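Local atomic coordinates of putative reductase (Peptoclostridium difficile, PDB entry 5J6C), a protein that binds flavin mononucleotide and probably reduces nitro compounds, possibly including the antibiotic metronidazole, as an FMN-dependent member of the nitroreductase family. Residues R37-K43 with Y178-K184; A100-I106 with I173-G177; F32-R36 with L129-E133. All coordinates share one frame; numbering follows the deposited sequence.

Contact 1. Residues R37-K43 with Y178-K184; sequences RSIRKYK and YSDEEKK. With FMN (flavin mononucleotide), chain C.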
loop_
_atom_site.group_PDB
_atom_site.type_symbol
_atom_site.label_atom_id
_atom_site.label_comp_id
_atom_site.label_asym_id
_atom_site.label_seq_id
_atom_site.Cartn_x
_atom_site.Cartn_y
_atom_site.Cartn_z
ATOM N N ARG A 37 0.230 -2.975 15.339
ATOM C CA ARG A 37 -1.207 -2.984 15.610
ATOM C C ARG A 37 -1.735 -1.560 15.511
ATOM O O ARG A 37 -1.048 -0.615 15.904
ATOM C CB ARG A 37 -1.531 -3.539 17.002
ATOM C CG ARG A 37 -1.007 -4.945 17.270
ATOM C CD ARG A 37 -1.685 -5.966 16.356
ATOM N NE ARG A 37 -3.097 -5.643 16.161
ATOM C CZ ARG A 37 -4.061 -5.938 17.028
ATOM N NH1 ARG A 37 -3.774 -6.579 18.155
ATOM N NH2 ARG A 37 -5.318 -5.593 16.767
ATOM N N SER A 38 -2.951 -1.404 14.992
ATOM C CA SER A 38 -3.537 -0.072 14.876
ATOM C C SER A 38 -3.839 0.506 16.255
ATOM O O SER A 38 -4.393 -0.164 17.128
ATOM C CB SER A 38 -4.816 -0.102 14.032
ATOM O OG SER A 38 -4.531 -0.446 12.688
ATOM N N ILE A 39 -3.488 1.771 16.442
ATOM C CA ILE A 39 -3.615 2.433 17.734
ATOM C C ILE A 39 -4.567 3.612 17.579
ATOM O O ILE A 39 -4.393 4.449 16.686
ATOM C CB ILE A 39 -2.244 2.881 18.278
ATOM C CG1 ILE A 39 -1.331 1.666 18.480
ATOM C CG2 ILE A 39 -2.413 3.702 19.560
ATOM C CD1 ILE A 39 -1.825 0.684 19.511
ATOM N N ARG A 40 -5.573 3.669 18.445
ATOM C CA ARG A 40 -6.579 4.718 18.412
ATOM C C ARG A 40 -6.674 5.469 19.734
ATOM O O ARG A 40 -7.575 6.300 19.897
ATOM C CB ARG A 40 -7.942 4.125 18.036
ATOM C CG ARG A 40 -7.921 3.208 16.782
ATOM C CD ARG A 40 -9.317 2.651 16.424
ATOM N NE ARG A 40 -9.283 1.868 15.187
ATOM C CZ ARG A 40 -8.786 0.638 15.092
ATOM N NH1 ARG A 40 -8.284 0.041 16.166
ATOM N NH2 ARG A 40 -8.794 -0.004 13.931
ATOM N N LYS A 41 -5.783 5.188 20.692
ATOM C CA LYS A 41 -5.721 5.918 21.957
ATOM C C LYS A 41 -4.267 6.290 22.233
ATOM O O LYS A 41 -3.395 5.413 22.226
ATOM C CB LYS A 41 -6.308 5.079 23.106
ATOM C CG LYS A 41 -6.403 5.815 24.447
ATOM C CD LYS A 41 -7.000 4.938 25.535
ATOM C CE LYS A 41 -7.129 5.693 26.861
ATOM N NZ LYS A 41 -7.905 4.914 27.869
ATOM N N TYR A 42 -4.003 7.586 22.464
ATOM C CA TYR A 42 -2.642 8.113 22.462
ATOM C C TYR A 42 -2.313 8.877 23.741
ATOM O O TYR A 42 -3.180 9.500 24.361
ATOM C CB TYR A 42 -2.396 9.052 21.260
ATOM C CG TYR A 42 -2.893 8.493 19.939
ATOM C CD1 TYR A 42 -2.086 7.672 19.157
ATOM C CD2 TYR A 42 -4.176 8.787 19.482
ATOM C CE1 TYR A 42 -2.541 7.162 17.947
ATOM C CE2 TYR A 42 -4.648 8.272 18.269
ATOM C CZ TYR A 42 -3.823 7.464 17.513
ATOM O OH TYR A 42 -4.292 6.960 16.325
ATOM N N LYS A 43 -1.035 8.836 24.114
ATOM C CA LYS A 43 -0.558 9.697 25.181
ATOM C C LYS A 43 -0.658 11.159 24.748
ATOM O O LYS A 43 -0.715 11.479 23.560
ATOM C CB LYS A 43 0.878 9.335 25.565
ATOM C CG LYS A 43 0.981 7.905 26.094
ATOM C CD LYS A 43 2.283 7.613 26.802
ATOM C CE LYS A 43 2.170 6.302 27.568
ATOM N NZ LYS A 43 0.925 6.289 28.416
ATOM N N TYR A 178 2.095 8.522 20.273
ATOM C CA TYR A 178 2.545 7.508 21.219
ATOM C C TYR A 178 1.349 6.762 21.787
ATOM O O TYR A 178 0.373 7.377 22.231
ATOM C CB TYR A 178 3.369 8.141 22.337
ATOM C CG TYR A 178 4.724 8.595 21.855
ATOM C CD1 TYR A 178 4.944 9.919 21.476
ATOM C CD2 TYR A 178 5.775 7.696 21.744
ATOM C CE1 TYR A 178 6.189 10.334 21.015
ATOM C CE2 TYR A 178 7.013 8.097 21.289
ATOM C CZ TYR A 178 7.216 9.419 20.923
ATOM O OH TYR A 178 8.458 9.824 20.469
ATOM N N SER A 179 1.427 5.437 21.765
ATOM C CA SER A 179 0.276 4.610 22.098
ATOM C C SER A 179 -0.067 4.704 23.580
ATOM O O SER A 179 0.816 4.706 24.443
ATOM C CB SER A 179 0.544 3.156 21.723
ATOM O OG SER A 179 -0.461 2.315 22.272
ATOM N N ASP A 180 -1.362 4.761 23.874
ATOM C CA ASP A 180 -1.848 4.695 25.248
ATOM C C ASP A 180 -2.830 3.539 25.411
ATOM O O ASP A 180 -3.747 3.594 26.235
ATOM C CB ASP A 180 -2.473 6.027 25.670
ATOM C CG ASP A 180 -2.675 6.142 27.190
ATOM O OD1 ASP A 180 -3.674 6.769 27.588
ATOM O OD2 ASP A 180 -1.855 5.611 27.975
ATOM N N GLU A 181 -2.632 2.473 24.641
ATOM C CA GLU A 181 -3.422 1.267 24.799
ATOM C C GLU A 181 -2.571 0.067 24.428
ATOM O O GLU A 181 -1.689 0.147 23.567
ATOM C CB GLU A 181 -4.701 1.314 23.955
ATOM C CG GLU A 181 -4.494 1.589 22.478
ATOM C CD GLU A 181 -5.812 1.610 21.713
ATOM O OE1 GLU A 181 -6.883 1.505 22.350
ATOM O OE2 GLU A 181 -5.778 1.707 20.471
ATOM N N GLU A 182 -2.830 -1.047 25.099
ATOM C CA GLU A 182 -2.039 -2.245 24.871
ATOM C C GLU A 182 -2.698 -3.082 23.787
ATOM O O GLU A 182 -3.923 -3.163 23.708
ATOM C CB GLU A 182 -1.883 -3.061 26.154
ATOM C CG GLU A 182 -3.177 -3.667 26.660
ATOM C CD GLU A 182 -2.939 -4.762 27.677
ATOM O OE1 GLU A 182 -3.031 -5.954 27.301
ATOM O OE2 GLU A 182 -2.646 -4.422 28.844
ATOM N N LYS A 183 -1.873 -3.678 22.933
ATOM C CA LYS A 183 -2.374 -4.442 21.801
ATOM C C LYS A 183 -1.525 -5.688 21.635
ATOM O O LYS A 183 -0.299 -5.597 21.567
ATOM C CB LYS A 183 -2.350 -3.607 20.519
ATOM C CG LYS A 183 -3.382 -2.514 20.474
ATOM C CD LYS A 183 -4.726 -3.045 20.000
ATOM C CE LYS A 183 -5.744 -1.924 19.896
ATOM N NZ LYS A 183 -7.079 -2.387 19.374
ATOM N N LYS A 184 -2.181 -6.839 21.566
ATOM C CA LYS A 184 -1.479 -8.103 21.385
ATOM C C LYS A 184 -0.835 -8.204 20.005
ATOM O O LYS A 184 -1.443 -7.865 18.985
ATOM C CB LYS A 184 -2.446 -9.266 21.571
ATOM C CG LYS A 184 -2.588 -9.744 22.992
ATOM C CD LYS A 184 -3.741 -10.748 23.140
ATOM C CE LYS A 184 -3.577 -11.984 22.244
ATOM N NZ LYS A 184 -4.064 -11.797 20.840
HETATM N N1 FMN C . -9.522 1.785 11.431
HETATM C C2 FMN C . -10.445 2.707 11.893
HETATM O O2 FMN C . -10.639 2.846 13.092
HETATM N N3 FMN C . -11.163 3.493 11.019
HETATM C C4 FMN C . -10.985 3.355 9.657
HETATM O O4 FMN C . -11.618 4.040 8.857
HETATM C C4A FMN C . -10.081 2.420 9.184
HETATM N N5 FMN C . -9.913 2.306 7.825
HETATM C C5A FMN C . -8.993 1.418 7.335
HETATM C C6 FMN C . -8.840 1.312 5.959
HETATM C C7 FMN C . -7.924 0.430 5.447
HETATM C C7M FMN C . -7.749 0.324 3.965
HETATM C C8 FMN C . -7.172 -0.349 6.298
HETATM C C8M FMN C . -6.176 -1.295 5.725
HETATM C C9 FMN C . -7.319 -0.256 7.670
HETATM C C9A FMN C . -8.244 0.635 8.196
HETATM N N10 FMN C . -8.419 0.747 9.568
HETATM C C10 FMN C . -9.340 1.643 10.070
HETATM C "C1'" FMN C . -7.607 -0.099 10.506
HETATM C "C2'" FMN C . -8.143 -1.537 10.575
HETATM O "O2'" FMN C . -9.264 -1.612 11.437
HETATM C "C3'" FMN C . -7.033 -2.486 11.035
HETATM O "O3'" FMN C . -5.901 -2.289 10.221
HETATM C "C4'" FMN C . -7.452 -3.956 10.952
HETATM O "O4'" FMN C . -8.556 -4.164 11.809
HETATM C "C5'" FMN C . -6.293 -4.874 11.349
HETATM O "O5'" FMN C . -5.978 -4.624 12.702
HETATM P P FMN C . -4.515 -4.093 13.108
HETATM O O1P FMN C . -4.129 -2.951 12.191
HETATM O O2P FMN C . -4.507 -3.604 14.539
HETATM O O3P FMN C . -3.559 -5.244 12.916
HETATM O O HOH W 1 -6.075 -2.343 16.680
HETATM O O HOH W 2 -7.751 0.607 18.834
HETATM O O HOH W 3 1.286 10.756 21.594
#

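Contact 2. Residues A100-I106 with I173-G177; sequences APLAIVI and IISIG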
loop_
_atom_site.group_PDB
_atom_site.type_symbol
_atom_site.label_atom_id
_atom_site.label_comp_id
_atom_site.label_asym_id
_atom_site.label_seq_id
_atom_site.Cartn_x
_atom_site.Cartn_y
_atom_site.Cartn_z
ATOM N N ALA A 100 -5.635 12.668 18.954
ATOM C CA ALA A 100 -4.327 12.330 18.419
ATOM C C ALA A 100 -3.450 13.571 18.392
ATOM O O ALA A 100 -3.957 14.685 18.246
ATOM C CB ALA A 100 -4.455 11.760 17.000
ATOM N N PRO A 101 -2.128 13.409 18.541
ATOM C CA PRO A 101 -1.240 14.575 18.456
ATOM C C PRO A 101 -0.868 14.941 17.036
ATOM O O PRO A 101 -0.417 16.071 16.799
ATOM C CB PRO A 101 0.006 14.127 19.239
ATOM C CG PRO A 101 0.052 12.626 18.970
ATOM C CD PRO A 101 -1.395 12.174 18.887
ATOM N N LEU A 102 -1.031 14.021 16.088
ATOM C CA LEU A 102 -0.533 14.234 14.745
ATOM C C LEU A 102 -1.410 13.468 13.765
ATOM O O LEU A 102 -1.976 12.424 14.099
ATOM C CB LEU A 102 0.924 13.780 14.637
ATOM C CG LEU A 102 1.594 13.834 13.267
ATOM C CD1 LEU A 102 1.591 15.271 12.763
ATOM C CD2 LEU A 102 3.018 13.269 13.345
ATOM N N ALA A 103 -1.534 14.012 12.559
ATOM C CA ALA A 103 -2.201 13.317 11.471
ATOM C C ALA A 103 -1.501 13.700 10.180
ATOM O O ALA A 103 -0.955 14.801 10.055
ATOM C CB ALA A 103 -3.696 13.657 11.391
ATOM N N ILE A 104 -1.483 12.764 9.237
ATOM C CA ILE A 104 -1.056 13.030 7.870
ATOM C C ILE A 104 -2.207 12.643 6.954
ATOM O O ILE A 104 -2.590 11.468 6.900
ATOM C CB ILE A 104 0.216 12.262 7.486
ATOM C CG1 ILE A 104 1.364 12.589 8.442
ATOM C CG2 ILE A 104 0.600 12.589 6.043
ATOM C CD1 ILE A 104 2.596 11.811 8.134
ATOM N N VAL A 105 -2.757 13.626 6.255
ATOM C CA VAL A 105 -3.790 13.400 5.249
ATOM C C VAL A 105 -3.088 13.128 3.925
ATOM O O VAL A 105 -2.270 13.943 3.479
ATOM C CB VAL A 105 -4.728 14.613 5.146
ATOM C CG1 VAL A 105 -5.844 14.360 4.122
ATOM C CG2 VAL A 105 -5.295 14.933 6.515
ATOM N N ILE A 106 -3.384 11.977 3.313
ATOM C CA ILE A 106 -2.812 11.589 2.023
ATOM C C ILE A 106 -3.810 11.935 0.920
ATOM O O ILE A 106 -4.900 11.352 0.840
ATOM C CB ILE A 106 -2.454 10.100 1.963
ATOM C CG1 ILE A 106 -1.343 9.738 2.948
ATOM C CG2 ILE A 106 -1.991 9.759 0.569
ATOM C CD1 ILE A 106 -1.842 9.122 4.204
ATOM N N ILE A 173 -6.698 9.424 6.113
ATOM C CA ILE A 173 -5.934 10.134 7.132
ATOM C C ILE A 173 -5.183 9.104 7.970
ATOM O O ILE A 173 -5.761 8.088 8.380
ATOM C CB ILE A 173 -6.845 10.986 8.029
ATOM C CG1 ILE A 173 -7.859 11.766 7.186
ATOM C CG2 ILE A 173 -6.008 11.940 8.883
ATOM C CD1 ILE A 173 -8.623 12.771 7.982
ATOM N N ILE A 174 -3.902 9.361 8.231
ATOM C CA ILE A 174 -3.131 8.547 9.168
ATOM C C ILE A 174 -2.978 9.359 10.446
ATOM O O ILE A 174 -2.322 10.406 10.444
ATOM C CB ILE A 174 -1.756 8.141 8.616
ATOM C CG1 ILE A 174 -1.871 7.466 7.248
ATOM C CG2 ILE A 174 -1.060 7.201 9.602
ATOM C CD1 ILE A 174 -2.527 6.103 7.292
ATOM N N SER A 175 -3.582 8.891 11.538
ATOM C CA SER A 175 -3.355 9.487 12.851
ATOM C C SER A 175 -2.154 8.812 13.493
ATOM O O SER A 175 -1.993 7.596 13.388
ATOM C CB SER A 175 -4.574 9.332 13.757
ATOM O OG SER A 175 -4.715 7.994 14.157
ATOM N N ILE A 176 -1.306 9.610 14.137
ATOM C CA ILE A 176 0.004 9.168 14.610
ATOM C C ILE A 176 0.218 9.693 16.029
ATOM O O ILE A 176 -0.211 10.800 16.357
ATOM C CB ILE A 176 1.125 9.661 13.666
ATOM C CG1 ILE A 176 0.853 9.215 12.216
ATOM C CG2 ILE A 176 2.521 9.208 14.149
ATOM C CD1 ILE A 176 1.861 9.750 11.208
ATOM N N GLY A 177 0.878 8.904 16.865
ATOM C CA GLY A 177 1.213 9.351 18.203
ATOM C C GLY A 177 1.702 8.191 19.038
ATOM O O GLY A 177 1.738 7.040 18.586
#

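Contact 3. Residues F32-R36 with L129-E133; sequences FLKKR and LQAHE. With FMN (flavin mononucleotide), chain C.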
loop_
_atom_site.group_PDB
_atom_site.type_symbol
_atom_site.label_atom_id
_atom_site.label_comp_id
_atom_site.label_asym_id
_atom_site.label_seq_id
_atom_site.Cartn_x
_atom_site.Cartn_y
_atom_site.Cartn_z
ATOM N N PHE A 32 8.906 -7.408 13.309
ATOM C CA PHE A 32 8.438 -6.032 13.154
ATOM C C PHE A 32 6.943 -5.962 12.820
ATOM O O PHE A 32 6.174 -5.253 13.485
ATOM C CB PHE A 32 9.295 -5.389 12.066
ATOM C CG PHE A 32 9.013 -3.954 11.798
ATOM C CD1 PHE A 32 8.326 -3.575 10.653
ATOM C CD2 PHE A 32 9.500 -2.976 12.640
ATOM C CE1 PHE A 32 8.097 -2.230 10.377
ATOM C CE2 PHE A 32 9.276 -1.639 12.373
ATOM C CZ PHE A 32 8.578 -1.264 11.235
ATOM N N LEU A 33 6.507 -6.713 11.799
ATOM C CA LEU A 33 5.112 -6.617 11.357
ATOM C C LEU A 33 4.150 -7.302 12.320
ATOM O O LEU A 33 2.992 -6.880 12.435
ATOM C CB LEU A 33 4.943 -7.218 9.966
ATOM C CG LEU A 33 5.543 -6.451 8.800
ATOM C CD1 LEU A 33 5.298 -7.269 7.558
ATOM C CD2 LEU A 33 4.927 -5.045 8.673
ATOM N N LYS A 34 4.593 -8.368 12.998
ATOM C CA LYS A 34 3.742 -9.010 13.995
ATOM C C LYS A 34 3.396 -8.068 15.145
ATOM O O LYS A 34 2.332 -8.207 15.762
ATOM C CB LYS A 34 4.419 -10.266 14.539
ATOM C CG LYS A 34 4.410 -11.464 13.602
ATOM C CD LYS A 34 5.030 -12.661 14.307
ATOM C CE LYS A 34 5.009 -13.902 13.449
ATOM N NZ LYS A 34 5.747 -15.013 14.132
ATOM N N LYS A 35 4.274 -7.119 15.453
ATOM C CA LYS A 35 4.045 -6.172 16.535
ATOM C C LYS A 35 3.322 -4.902 16.087
ATOM O O LYS A 35 3.008 -4.064 16.937
ATOM C CB LYS A 35 5.375 -5.788 17.198
ATOM C CG LYS A 35 5.994 -6.899 18.038
ATOM C CD LYS A 35 7.185 -6.393 18.873
ATOM C CE LYS A 35 8.451 -6.183 18.039
ATOM N NZ LYS A 35 8.539 -4.837 17.372
ATOM N N ARG A 36 3.067 -4.733 14.783
ATOM C CA ARG A 36 2.335 -3.575 14.267
ATOM C C ARG A 36 0.837 -3.788 14.471
ATOM O O ARG A 36 0.243 -4.672 13.844
ATOM C CB ARG A 36 2.635 -3.349 12.785
ATOM C CG ARG A 36 1.954 -2.097 12.243
ATOM C CD ARG A 36 1.380 -2.259 10.821
ATOM N NE ARG A 36 0.518 -3.432 10.721
ATOM C CZ ARG A 36 -0.761 -3.476 11.091
ATOM N NH1 ARG A 36 -1.370 -2.396 11.577
ATOM N NH2 ARG A 36 -1.429 -4.620 10.976
ATOM N N LEU A 129 4.524 2.199 8.526
ATOM C CA LEU A 129 5.664 1.357 8.891
ATOM C C LEU A 129 6.780 2.182 9.525
ATOM O O LEU A 129 7.379 1.764 10.521
ATOM C CB LEU A 129 6.182 0.589 7.667
ATOM C CG LEU A 129 5.268 -0.537 7.166
ATOM C CD1 LEU A 129 5.870 -1.330 5.992
ATOM C CD2 LEU A 129 4.919 -1.469 8.320
ATOM N N GLN A 130 7.076 3.355 8.967
ATOM C CA GLN A 130 8.116 4.188 9.556
ATOM C C GLN A 130 7.695 4.711 10.927
ATOM O O GLN A 130 8.518 4.763 11.850
ATOM C CB GLN A 130 8.475 5.331 8.616
ATOM C CG GLN A 130 9.521 6.278 9.187
ATOM C CD GLN A 130 10.894 5.632 9.334
ATOM O OE1 GLN A 130 11.694 5.631 8.400
ATOM N NE2 GLN A 130 11.173 5.093 10.515
ATOM N N ALA A 131 6.416 5.061 11.098
ATOM C CA ALA A 131 5.932 5.393 12.438
ATOM C C ALA A 131 6.172 4.243 13.405
ATOM O O ALA A 131 6.625 4.455 14.537
ATOM C CB ALA A 131 4.447 5.748 12.395
ATOM N N HIS A 132 5.895 3.014 12.965
ATOM C CA HIS A 132 6.092 1.839 13.811
ATOM C C HIS A 132 7.556 1.675 14.208
ATOM O O HIS A 132 7.861 1.406 15.375
ATOM C CB HIS A 132 5.587 0.589 13.082
ATOM C CG HIS A 132 5.685 -0.676 13.883
ATOM N ND1 HIS A 132 5.287 -0.761 15.201
ATOM C CD2 HIS A 132 6.112 -1.917 13.542
ATOM C CE1 HIS A 132 5.483 -1.994 15.641
ATOM N NE2 HIS A 132 5.984 -2.715 14.654
ATOM N N GLU A 133 8.476 1.841 13.254
ATOM C CA GLU A 133 9.893 1.703 13.575
ATOM C C GLU A 133 10.353 2.770 14.559
ATOM O O GLU A 133 11.328 2.562 15.285
ATOM C CB GLU A 133 10.746 1.776 12.309
ATOM C CG GLU A 133 12.184 1.340 12.568
ATOM C CD GLU A 133 13.170 1.872 11.547
ATOM O OE1 GLU A 133 13.963 1.063 11.008
ATOM O OE2 GLU A 133 13.163 3.097 11.292
HETATM N N1 FMN C . -9.522 1.785 11.431
HETATM C C2 FMN C . -10.445 2.707 11.893
HETATM O O2 FMN C . -10.639 2.846 13.092
HETATM N N3 FMN C . -11.163 3.493 11.019
HETATM C C4 FMN C . -10.985 3.355 9.657
HETATM O O4 FMN C . -11.618 4.040 8.857
HETATM C C4A FMN C . -10.081 2.420 9.184
HETATM N N5 FMN C . -9.913 2.306 7.825
HETATM C C5A FMN C . -8.993 1.418 7.335
HETATM C C6 FMN C . -8.840 1.312 5.959
HETATM C C7 FMN C . -7.924 0.430 5.447
HETATM C C7M FMN C . -7.749 0.324 3.965
HETATM C C8 FMN C . -7.172 -0.349 6.298
HETATM C C8M FMN C . -6.176 -1.295 5.725
HETATM C C9 FMN C . -7.319 -0.256 7.670
HETATM C C9A FMN C . -8.244 0.635 8.196
HETATM N N10 FMN C . -8.419 0.747 9.568
HETATM C C10 FMN C . -9.340 1.643 10.070
HETATM C "C1'" FMN C . -7.607 -0.099 10.506
HETATM C "C2'" FMN C . -8.143 -1.537 10.575
HETATM O "O2'" FMN C . -9.264 -1.612 11.437
HETATM C "C3'" FMN C . -7.033 -2.486 11.035
HETATM O "O3'" FMN C . -5.901 -2.289 10.221
HETATM C "C4'" FMN C . -7.452 -3.956 10.952
HETATM O "O4'" FMN C . -8.556 -4.164 11.809
HETATM C "C5'" FMN C . -6.293 -4.874 11.349
HETATM O "O5'" FMN C . -5.978 -4.624 12.702
HETATM P P FMN C . -4.515 -4.093 13.108
HETATM O O1P FMN C . -4.129 -2.951 12.191
HETATM O O2P FMN C . -4.507 -3.604 14.539
HETATM O O3P FMN C . -3.559 -5.244 12.916
#

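Contact 1. Residues R37-K43 with Y178-K184
Arg37 sets its guanidinium between the FMN phosphate and the backbone of Lys184. NH1 gives a bond of 2.8 Å to Lys184 O, lying in the plane of both groups and using a carbonyl lone pair, while NE and NH2 of the same side chain turn to the phosphate oxygen O2P. Bends at chi2 (-65°) and chi3 (-38°) fold the chain back so that the NE/NH2 edge faces the phosphate while NH1 is left for Lys184 O, and Lys183 CD covers one face, offset toward the rim. Ser38 continues the phosphate grip: its backbone N meets FMN O2P and its hydroxyl OG donates to O1P at 2.6 Å. Ile39 lays its CD1 against Lys183 CG, 3.7 Å away, and against the hydroxyl of Ser179, which in an ST turn accepts from Glu181 N. At Arg40 the backbone N points almost straight at Glu181 OE2 (2.8 Å, 178° at the hydrogen), reaching it from above the carboxylate plane. Its extended side chain carries NE to FMN O2 at 2.7 Å and NH2 to FMN N1. Two waters tie this guanidinium to Lys183 NZ; one also binds Ser38 O and the phosphate, the other Glu181 OE2. Further on, Lys41 O receives Asp180 N at 2.7 Å. Tyr42 forms a single backbone bridge with Ser179, while its hydroxyl probably hydrogen-bonds Ser175 OG. Lys43 N then bonds Tyr178 O, and its ammonium closes a salt bridge to Asp180 OD2 at 2.9 Å. Cationic side chains and a backbone N-H converging on the phosphate, with an arginine at the pyrimidine edge of the flavin, form part of the FMN-binding site of the nitroreductase fold.

Contact 2. Residues A100-I106 with I173-G177
Two neighbouring antiparallel strands of the nitroreductase sheet, 102-109 and 168-177, meet in the buried interior of the subunit, with strand 71-76 beyond one and 137-142 beyond the other. The short segments run at 158° to each other. Ile104 and Ile174 form a hydrogen-bonded pair with both bonds at 2.8 Å, Ile104 N to Ile174 O and Ile174 N to Ile104 O. Leu102 and Ile176 form the next such pair but hold less evenly: Ile176 N reaches Leu102 O at 2.9 Å, from above the carbonyl plane, whereas the return bond from Leu102 N to Ile176 O is weak. Ala103-Ser175, a non-hydrogen-bonded pair, lies between these two, and Val105-Ile173 follows beyond Ile104-Ile174. Pro101 crowds in at the Leu102 end, its CD 3.1 Å from Ile176 O and its CG beside Gly177 CA.

The face carrying Leu102, Ile104, Ile174 and Ile176 looks to helix 116-133. On it the end of Ile176, CD1, comes against the flank of Ile104 at CD1, 3.8 Å away. Leu102 and Ile176 lie alongside, pointing the same way. Ile106 swings CD1 across to Ile174 CG1 at 3.5 Å, a tight carbon pair that goes with an Ile106 chi2 of 100°, far from a staggered value. On the other face, Ile173 CG2 nestles between Ala103 CB (3.8 Å) and Val105 CG2 (3.9 Å). Ser175 lies on this face too, with OG probably hydrogen-bonded to Tyr42 OH and Phe96 and Leu97 against its side chain. The side chains meeting here are almost wholly aliphatic, so backbone bonds fix the strand register while branched methyls fill both faces, and the one hydroxyl finds its partner, probably, in Tyr42.

Contact 3. Residues F32-R36 with L129-E133
His132 donates from NE2 to Phe32 O, a 2.8 Å bond bent to 136° at the hydrogen, with the acceptor tilted a little from the imidazole plane. This is the polar link between the two segments, and it joins a side chain of helix 116-133 to the backbone of helix 30-34. His132 CG stands opposite its own backbone N (chi1 -177°), which sends the ring out from its helix toward Phe32.

The ring contacts are built round the same histidine. Its CD2 sits 3.3 Å above the centre of the Phe32 ring, and the two ring planes make an oblique pair at 49°. Arg36 covers one face of the imidazole, its CB making a CH-pi contact 4.0 Å from the ring centroid. The Phe32 ring also turns its edge to the helix backbone, with CZ 3.3 Å from Leu129 O and CE2 beside Glu133 CA.

In nitroreductase-family enzymes the flavin sits at the dimer interface, and this contact lies next to both: Tyr126 of the second subunit packs on Leu33 and Arg36. The guanidinium of Arg36 meets the FMN phosphate, NH1 giving a 2.9 Å bond to O1P and NH2 one of the same length to O3P. Bends at chi2 and chi3 take that group away from the histidine.

Apolar contacts supply the rest. Leu129 CD2 lies 3.6 Å from Leu33 CD2 and also touches Phe32 CE1, while Glu133 CB rests near the ring atom CE2 of Phe32.

How the contacts relate
Contact 2 is the buried core, two central strands held by backbone bonds and aliphatic side chains, while contacts 1 and 3 are only partly buried and lie nearer the surface. Residues 32-36 run straight into 37-43, so contacts 1 and 3 place successive arginines round one FMN phosphate. Contact 1 is the more polar, with charged groups, waters and cofactor oxygens; contact 3 mixes aromatic and aliphatic packing with one bond from a histidine, beside the second subunit. Strand 168-177 leads directly into residues 178-184, and Tyr42 of contact 1 reaches Ser175 and packs on Ala100 and Gly177 of contact 2, joining the cofactor loop to the sheet.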